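Local coordinates for RidA family protein (Psychrobacter sp. MES7-P7E, PDB 6L8P) that probably deaminates reactive enamine and imine intermediates, hydrolysing them to keto acids and ammonia, as other trimeric members of the RidA family do, at residues A[92-97]-A[120-125]; A[73-78]-A[137-142]; A[24-29]-A[83-88]. The protein carries 1 engineered substitution. All blocks are in the same frame, centred on the assembly; numbering follows the deposited sequence.

Overall arrangement
Interactions 1 and 2 are buried and reach the same mixed sheet through neighbouring strands, 92-99 and 137-144, and the ring of Phe95 in interaction 1 rests on Ile139 and Ser141 of interaction 2. Interaction 3 lies about 14 Å from interaction 2, centre to centre, and is only partly buried; it uses the C-terminal end of helix 67-84, whose middle turns serve interaction 2. Chemistry follows place. Backbone hydrogen bonds join the two strands of interaction 1, branched aliphatic side chains fill the helix-sheet interface of interaction 2, and a few aliphatic groups meet where strand 23-26, outermost within this chain, approaches the helix end in interaction 3.

Interaction 1. Residues A[92-97]-A[120-125]; sequences VVKFNV and YPARAA
Four backbone hydrogen bonds join Val93, Phe95 and Val97 to Ala122 and Ala124 in a parallel ladder, the strand directions differing by only 5°. Phe95 N to Ala122 O (2.9 Å) and Val97 N to Ala124 O (2.9 Å) are the straighter pair; Ala124 N to Phe95 O follows at 3.1 Å. The first rung, Ala122 N to Val93 O at 3.0 Å, is more bent, with an N-H...O angle of 140° and the donor well above the carbonyl plane. It lies where Val93 and Lys94 form a classic beta bulge against Ile142.

Beyond the ladder, Pro121 presents CG to Phe95 CE2 (3.7 Å) and to CG1 of Val92, which itself lies over the centre of the Phe95 ring. With CG anti to the backbone N (chi1 -157°), the Arg123 chain runs past CB of Phe95 and brings CD to CG2 of Val97 at 4.0 Å. Its guanidinium group then reaches Asn109 and makes a cation-pi contact with Phe112, and NE hydrogen-bonds a malonate ion, probably from the crystallisation liquor. On the other face, Lys94 lays CD beside CB of Ala122, while NZ forms a salt bridge with Glu140 of the second subunit.

Strands 92-99 and 122-127 belong to a beta-alpha-beta unit whose crossover is helix 105-115. The contact thus combines a backbone-bonded, apolar interior with charged ends that leave the ladder on opposite faces, Lys94 for the second subunit and Arg123 for a buried pocket that probably corresponds to the carboxylate site of RidA relatives.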
# COMPACT_ATOMS: atom_id res chain seq x y z
N VAL A 92 -0.10 2.47 15.84
CA VAL A 92 -0.01 1.96 14.47
C VAL A 92 -0.87 0.71 14.35
O VAL A 92 -0.77 -0.21 15.17
CB VAL A 92 1.44 1.67 14.10
CG1 VAL A 92 1.52 1.09 12.66
CG2 VAL A 92 2.28 3.00 14.19
N VAL A 93 -1.69 0.66 13.28
CA VAL A 93 -2.47 -0.53 12.94
C VAL A 93 -1.92 -1.25 11.73
O VAL A 93 -2.17 -2.47 11.61
CB VAL A 93 -3.96 -0.18 12.74
CG1 VAL A 93 -4.57 0.32 14.09
CG2 VAL A 93 -4.22 0.79 11.60
N LYS A 94 -1.16 -0.57 10.86
CA LYS A 94 -0.63 -1.26 9.68
C LYS A 94 0.69 -0.58 9.30
O LYS A 94 0.76 0.65 9.25
CB LYS A 94 -1.63 -1.19 8.49
CG LYS A 94 -1.10 -1.65 7.13
CD LYS A 94 -0.93 -3.14 7.08
CE LYS A 94 -0.38 -3.62 5.70
NZ LYS A 94 -1.22 -3.13 4.52
N PHE A 95 1.72 -1.39 9.08
CA PHE A 95 2.97 -0.96 8.47
C PHE A 95 3.10 -1.59 7.08
O PHE A 95 2.80 -2.77 6.89
CB PHE A 95 4.18 -1.43 9.29
CG PHE A 95 4.47 -0.62 10.52
CD1 PHE A 95 4.68 0.76 10.43
CD2 PHE A 95 4.58 -1.26 11.77
CE1 PHE A 95 5.00 1.49 11.57
CE2 PHE A 95 4.92 -0.55 12.91
CZ PHE A 95 5.12 0.84 12.82
N ASN A 96 3.66 -0.83 6.13
CA ASN A 96 4.02 -1.40 4.83
C ASN A 96 5.51 -1.19 4.66
O ASN A 96 5.98 -0.05 4.65
CB ASN A 96 3.25 -0.71 3.71
CG ASN A 96 3.25 -1.50 2.45
OD1 ASN A 96 4.00 -1.21 1.52
ND2 ASN A 96 2.39 -2.51 2.40
N VAL A 97 6.24 -2.28 4.54
CA VAL A 97 7.71 -2.23 4.51
C VAL A 97 8.20 -2.53 3.10
O VAL A 97 7.82 -3.56 2.51
CB VAL A 97 8.31 -3.24 5.47
CG1 VAL A 97 9.83 -3.17 5.41
CG2 VAL A 97 7.80 -2.99 6.93
N TYR A 120 1.39 -6.45 17.97
CA TYR A 120 2.03 -5.78 16.83
C TYR A 120 1.03 -5.39 15.75
O TYR A 120 -0.04 -6.00 15.62
CB TYR A 120 3.09 -6.67 16.23
CG TYR A 120 4.17 -7.08 17.19
CD1 TYR A 120 4.89 -6.12 17.89
CD2 TYR A 120 4.43 -8.41 17.43
CE1 TYR A 120 5.90 -6.50 18.78
CE2 TYR A 120 5.42 -8.79 18.30
CZ TYR A 120 6.14 -7.83 18.98
OH TYR A 120 7.15 -8.19 19.84
N PRO A 121 1.34 -4.38 14.96
CA PRO A 121 0.44 -4.01 13.85
C PRO A 121 0.41 -5.11 12.79
O PRO A 121 1.29 -5.98 12.70
CB PRO A 121 1.08 -2.74 13.28
CG PRO A 121 1.94 -2.20 14.42
CD PRO A 121 2.46 -3.44 15.11
N ALA A 122 -0.60 -4.98 11.92
CA ALA A 122 -0.59 -5.70 10.66
C ALA A 122 0.58 -5.18 9.83
O ALA A 122 1.07 -4.07 10.03
CB ALA A 122 -1.92 -5.49 9.94
N ARG A 123 1.02 -6.00 8.90
CA ARG A 123 2.20 -5.63 8.10
C ARG A 123 2.15 -6.27 6.73
O ARG A 123 1.59 -7.36 6.55
CB ARG A 123 3.50 -6.08 8.80
CG ARG A 123 4.75 -5.28 8.36
CD ARG A 123 5.97 -5.73 9.21
NE ARG A 123 6.47 -7.04 8.78
CZ ARG A 123 7.53 -7.63 9.32
NH1 ARG A 123 8.19 -7.01 10.32
NH2 ARG A 123 7.93 -8.81 8.87
N ALA A 124 2.82 -5.62 5.77
CA ALA A 124 3.25 -6.29 4.56
C ALA A 124 4.71 -5.96 4.33
O ALA A 124 5.22 -4.94 4.82
CB ALA A 124 2.42 -5.84 3.38
N ALA A 125 5.40 -6.82 3.59
CA ALA A 125 6.83 -6.60 3.36
C ALA A 125 7.18 -7.17 2.00
O ALA A 125 6.84 -8.31 1.68
CB ALA A 125 7.71 -7.24 4.46

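Interaction 2. Residues A[73-78]-A[137-142]; sequences QVFENI and VEIESI
Apolar packing carries most of this contact, with Ile139 at its middle between Val74 and Ile78, one helical turn apart. Val74 meets it from one side: CG1, anti to the backbone N (chi1 166°), approaches Ile139 CB at 3.7 Å and also lies against the ethyl branch, CG1 and CD1. Ile78 comes from the next turn with its long branch, CD1 touching Ile139 CG2 at 3.8 Å, and the two isoleucine side chains cross at about a right angle. The Ile139 ethyl branch, with CG1 anti to the carbonyl carbon, extends away from Ile78 and carries CD1 to the Phe75 ring, 4.2 Å from CE2. At the start of the strand, the other Val74 methyl, CG2, lies 4.2 Å from CG1 of Val137.

This is the layer between helix 67-84 and the sheet in the alpha-beta fold of the RidA family. Locally the helix runs in roughly the same direction as strand 137-144, at 27° to it and 9.2 Å away between axes. Helix 105-115 packs beside it, bringing Phe112 against both Ile139 and the Phe75 ring.

One polar atom enters the apolar layer, the OG of Ser141, which has Ile78 CD1 and CG2 each at 3.6 Å, both methyls approaching the oxygen from the same side. Along the helix, Gln73 NE2 donates to Asn77 OD1 (3.0 Å), from above the plane of the asparagine amide but within its own. Asn77 ND2 in turn bonds Phe56 O, and Gln73 OE1 accepts from Arg64. On the opposite face of the strand, Glu138 OE2 accepts from Ala125 N and Glu140 OE1 from Asn96 ND2, both of the third subunit.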
# COMPACT_ATOMS: atom_id res chain seq x y z
N GLN A 73 16.52 4.50 12.29
CA GLN A 73 16.21 5.90 12.02
C GLN A 73 14.80 6.05 11.45
O GLN A 73 14.08 6.99 11.81
CB GLN A 73 17.25 6.46 11.05
CG GLN A 73 17.04 7.97 10.75
CD GLN A 73 17.32 8.82 11.99
OE1 GLN A 73 18.42 8.72 12.57
NE2 GLN A 73 16.33 9.55 12.46
N VAL A 74 14.36 5.10 10.61
CA VAL A 74 12.99 5.14 10.12
C VAL A 74 12.02 5.09 11.28
O VAL A 74 11.05 5.85 11.32
CB VAL A 74 12.73 3.97 9.14
CG1 VAL A 74 11.22 3.79 8.91
CG2 VAL A 74 13.43 4.19 7.81
N PHE A 75 12.28 4.22 12.26
CA PHE A 75 11.41 4.17 13.43
C PHE A 75 11.42 5.49 14.22
O PHE A 75 10.38 5.95 14.68
CB PHE A 75 11.76 2.97 14.33
CG PHE A 75 10.95 1.73 14.01
CD1 PHE A 75 9.63 1.63 14.43
CD2 PHE A 75 11.47 0.75 13.20
CE1 PHE A 75 8.84 0.47 14.09
CE2 PHE A 75 10.74 -0.37 12.84
CZ PHE A 75 9.41 -0.51 13.31
N GLU A 76 12.60 6.13 14.37
CA GLU A 76 12.62 7.42 15.06
C GLU A 76 11.80 8.47 14.29
O GLU A 76 11.07 9.28 14.89
CB GLU A 76 14.06 7.90 15.23
CG GLU A 76 14.87 6.98 16.18
CD GLU A 76 14.18 6.83 17.54
OE1 GLU A 76 13.74 7.86 18.10
OE2 GLU A 76 14.08 5.69 18.06
N ASN A 77 11.93 8.46 12.95
CA ASN A 77 11.18 9.39 12.11
C ASN A 77 9.66 9.16 12.21
O ASN A 77 8.87 10.11 12.35
CB ASN A 77 11.68 9.26 10.67
CG ASN A 77 13.14 9.71 10.51
OD1 ASN A 77 13.67 10.37 11.40
ND2 ASN A 77 13.79 9.33 9.38
N ILE A 78 9.24 7.89 12.16
CA ILE A 78 7.82 7.59 12.31
C ILE A 78 7.33 8.01 13.68
O ILE A 78 6.26 8.61 13.79
CB ILE A 78 7.57 6.10 12.04
CG1 ILE A 78 7.85 5.80 10.56
CG2 ILE A 78 6.12 5.73 12.38
CD1 ILE A 78 7.78 4.28 10.24
N VAL A 137 15.53 0.89 2.98
CA VAL A 137 14.28 0.53 3.67
C VAL A 137 13.37 1.76 3.69
O VAL A 137 13.82 2.88 3.99
CB VAL A 137 14.55 -0.02 5.10
CG1 VAL A 137 15.39 0.95 5.94
CG2 VAL A 137 13.21 -0.30 5.80
N GLU A 138 12.09 1.56 3.35
CA GLU A 138 11.06 2.59 3.47
C GLU A 138 9.88 1.97 4.20
O GLU A 138 9.52 0.83 3.90
CB GLU A 138 10.60 3.08 2.06
CG GLU A 138 9.51 4.10 2.11
CD GLU A 138 9.17 4.65 0.72
OE1 GLU A 138 9.97 4.47 -0.24
OE2 GLU A 138 8.11 5.30 0.55
N ILE A 139 9.30 2.67 5.18
CA ILE A 139 8.15 2.13 5.91
C ILE A 139 7.07 3.17 5.92
O ILE A 139 7.31 4.32 6.28
CB ILE A 139 8.53 1.71 7.34
CG1 ILE A 139 9.65 0.66 7.29
CG2 ILE A 139 7.27 1.22 8.09
CD1 ILE A 139 10.05 0.09 8.70
N GLU A 140 5.85 2.77 5.51
CA GLU A 140 4.63 3.58 5.57
C GLU A 140 3.79 3.11 6.75
O GLU A 140 3.87 1.93 7.11
CB GLU A 140 3.79 3.38 4.33
CG GLU A 140 4.47 3.63 3.05
CD GLU A 140 3.78 2.81 1.96
OE1 GLU A 140 2.55 3.01 1.73
OE2 GLU A 140 4.44 1.95 1.32
N SER A 141 2.96 3.99 7.30
CA SER A 141 2.23 3.62 8.51
C SER A 141 0.81 4.16 8.46
O SER A 141 0.57 5.23 7.91
CB SER A 141 2.86 4.22 9.77
OG SER A 141 4.26 4.08 9.73
N ILE A 142 -0.12 3.42 9.07
CA ILE A 142 -1.47 3.92 9.32
C ILE A 142 -1.70 3.75 10.81
O ILE A 142 -1.42 2.68 11.36
CB ILE A 142 -2.54 3.14 8.52
CG1 ILE A 142 -2.27 3.33 7.01
CG2 ILE A 142 -3.97 3.66 8.90
CD1 ILE A 142 -3.23 2.49 6.09

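Interaction 3. Residues A[24-29]-A[83-88]; sequences QTIQTD and EAAGGS
Ile26 holds CG1 anti to its carbonyl carbon and CG2 anti to its backbone N (chi1 -54°), a setting that spreads its two branches over the successive alanines Ala84 and Ala85. CG2 lies 3.6 Å from Ala84 CB, while CG1 lies 4.1 Å from Ala85 CB and CD1 is equally far from Ala85 CA. Thr28, two residues on, adds its CB at 3.8 Å and its methyl CG2 at 3.9 Å from the same Ala84 CB, so that this one methyl fits between the two side chains. With chi1 at 173°, OG1 of Thr28 is directed to the backbone N of Lys30.

Ala84 is the last residue of helix 67-84 and Ala85 follows it. The helix ends in a Schellman motif, Gly86 having a positive phi with two bonds running back into the last turn, one of them from Gly86 N to Glu83 O at 3.0 Å. The carbonyl of Ala85 accepts from Lys43, on the strand beside Ile26.

Contact between the N-terminal segment and the helix end is therefore made by the branches of Ile26 and Thr28 against alanine methyls, packing without directional bonds between the two segments, whereas polar atoms at its margins are satisfied by Lys30 and Lys43.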
# COMPACT_ATOMS: atom_id res chain seq x y z
N GLN A 24 -6.39 17.15 8.77
CA GLN A 24 -5.33 17.96 9.35
C GLN A 24 -4.02 17.44 8.79
O GLN A 24 -3.72 16.27 8.95
CB GLN A 24 -5.28 17.88 10.88
CG GLN A 24 -6.62 17.81 11.56
CD GLN A 24 -6.49 17.34 13.00
OE1 GLN A 24 -7.31 16.55 13.48
NE2 GLN A 24 -5.45 17.82 13.68
N THR A 25 -3.24 18.32 8.18
CA THR A 25 -1.89 17.97 7.75
C THR A 25 -0.93 18.07 8.92
O THR A 25 -0.98 19.02 9.71
CB THR A 25 -1.50 18.88 6.61
OG1 THR A 25 -2.49 18.75 5.58
CG2 THR A 25 -0.17 18.48 6.05
N ILE A 26 -0.06 17.08 9.06
CA ILE A 26 0.87 16.97 10.18
C ILE A 26 2.25 17.37 9.68
O ILE A 26 2.70 16.89 8.62
CB ILE A 26 0.91 15.54 10.75
CG1 ILE A 26 -0.48 14.99 11.15
CG2 ILE A 26 1.88 15.44 11.95
CD1 ILE A 26 -1.30 15.87 12.11
N GLN A 27 2.94 18.22 10.44
CA GLN A 27 4.32 18.56 10.13
C GLN A 27 5.10 18.66 11.43
O GLN A 27 4.60 19.20 12.42
CB GLN A 27 4.45 19.88 9.36
CG GLN A 27 5.88 20.20 8.82
CD GLN A 27 6.81 20.79 9.89
OE1 GLN A 27 6.35 21.40 10.86
NE2 GLN A 27 8.12 20.60 9.72
N THR A 28 6.31 18.12 11.42
CA THR A 28 7.22 18.28 12.55
C THR A 28 8.65 18.39 12.05
O THR A 28 9.11 17.62 11.21
CB THR A 28 7.10 17.13 13.56
OG1 THR A 28 8.14 17.26 14.55
CG2 THR A 28 7.22 15.75 12.90
N ASP A 29 9.41 19.33 12.64
CA ASP A 29 10.83 19.38 12.32
C ASP A 29 11.63 18.22 12.89
O ASP A 29 12.83 18.11 12.59
CB ASP A 29 11.43 20.70 12.84
CG ASP A 29 10.77 21.92 12.25
OD1 ASP A 29 10.37 21.88 11.06
OD2 ASP A 29 10.64 22.93 12.98
N GLU A 83 3.93 11.34 17.28
CA GLU A 83 3.77 12.27 18.40
C GLU A 83 3.21 13.60 17.93
O GLU A 83 2.36 14.18 18.61
CB GLU A 83 5.11 12.44 19.10
CG GLU A 83 5.56 11.16 19.77
CD GLU A 83 6.98 11.25 20.28
OE1 GLU A 83 7.70 12.19 19.88
OE2 GLU A 83 7.38 10.37 21.08
N ALA A 84 3.66 14.09 16.77
CA ALA A 84 3.09 15.31 16.23
C ALA A 84 1.61 15.15 15.93
O ALA A 84 0.86 16.13 15.95
CB ALA A 84 3.86 15.71 14.97
N ALA A 85 1.15 13.93 15.66
CA ALA A 85 -0.27 13.70 15.39
C ALA A 85 -1.07 13.45 16.66
O ALA A 85 -2.29 13.22 16.57
CB ALA A 85 -0.43 12.50 14.44
N GLY A 86 -0.43 13.46 17.82
CA GLY A 86 -1.09 13.22 19.09
C GLY A 86 -1.16 11.77 19.48
O GLY A 86 -1.96 11.41 20.35
N GLY A 87 -0.37 10.93 18.84
CA GLY A 87 -0.34 9.53 19.18
C GLY A 87 1.05 9.00 19.48
O GLY A 87 1.94 9.76 19.90
N SER A 88 1.24 7.70 19.27
CA SER A 88 2.51 7.03 19.50
C SER A 88 2.57 5.81 18.58
O SER A 88 1.59 5.50 17.88
CB SER A 88 2.67 6.59 20.95
OG SER A 88 1.83 5.49 21.20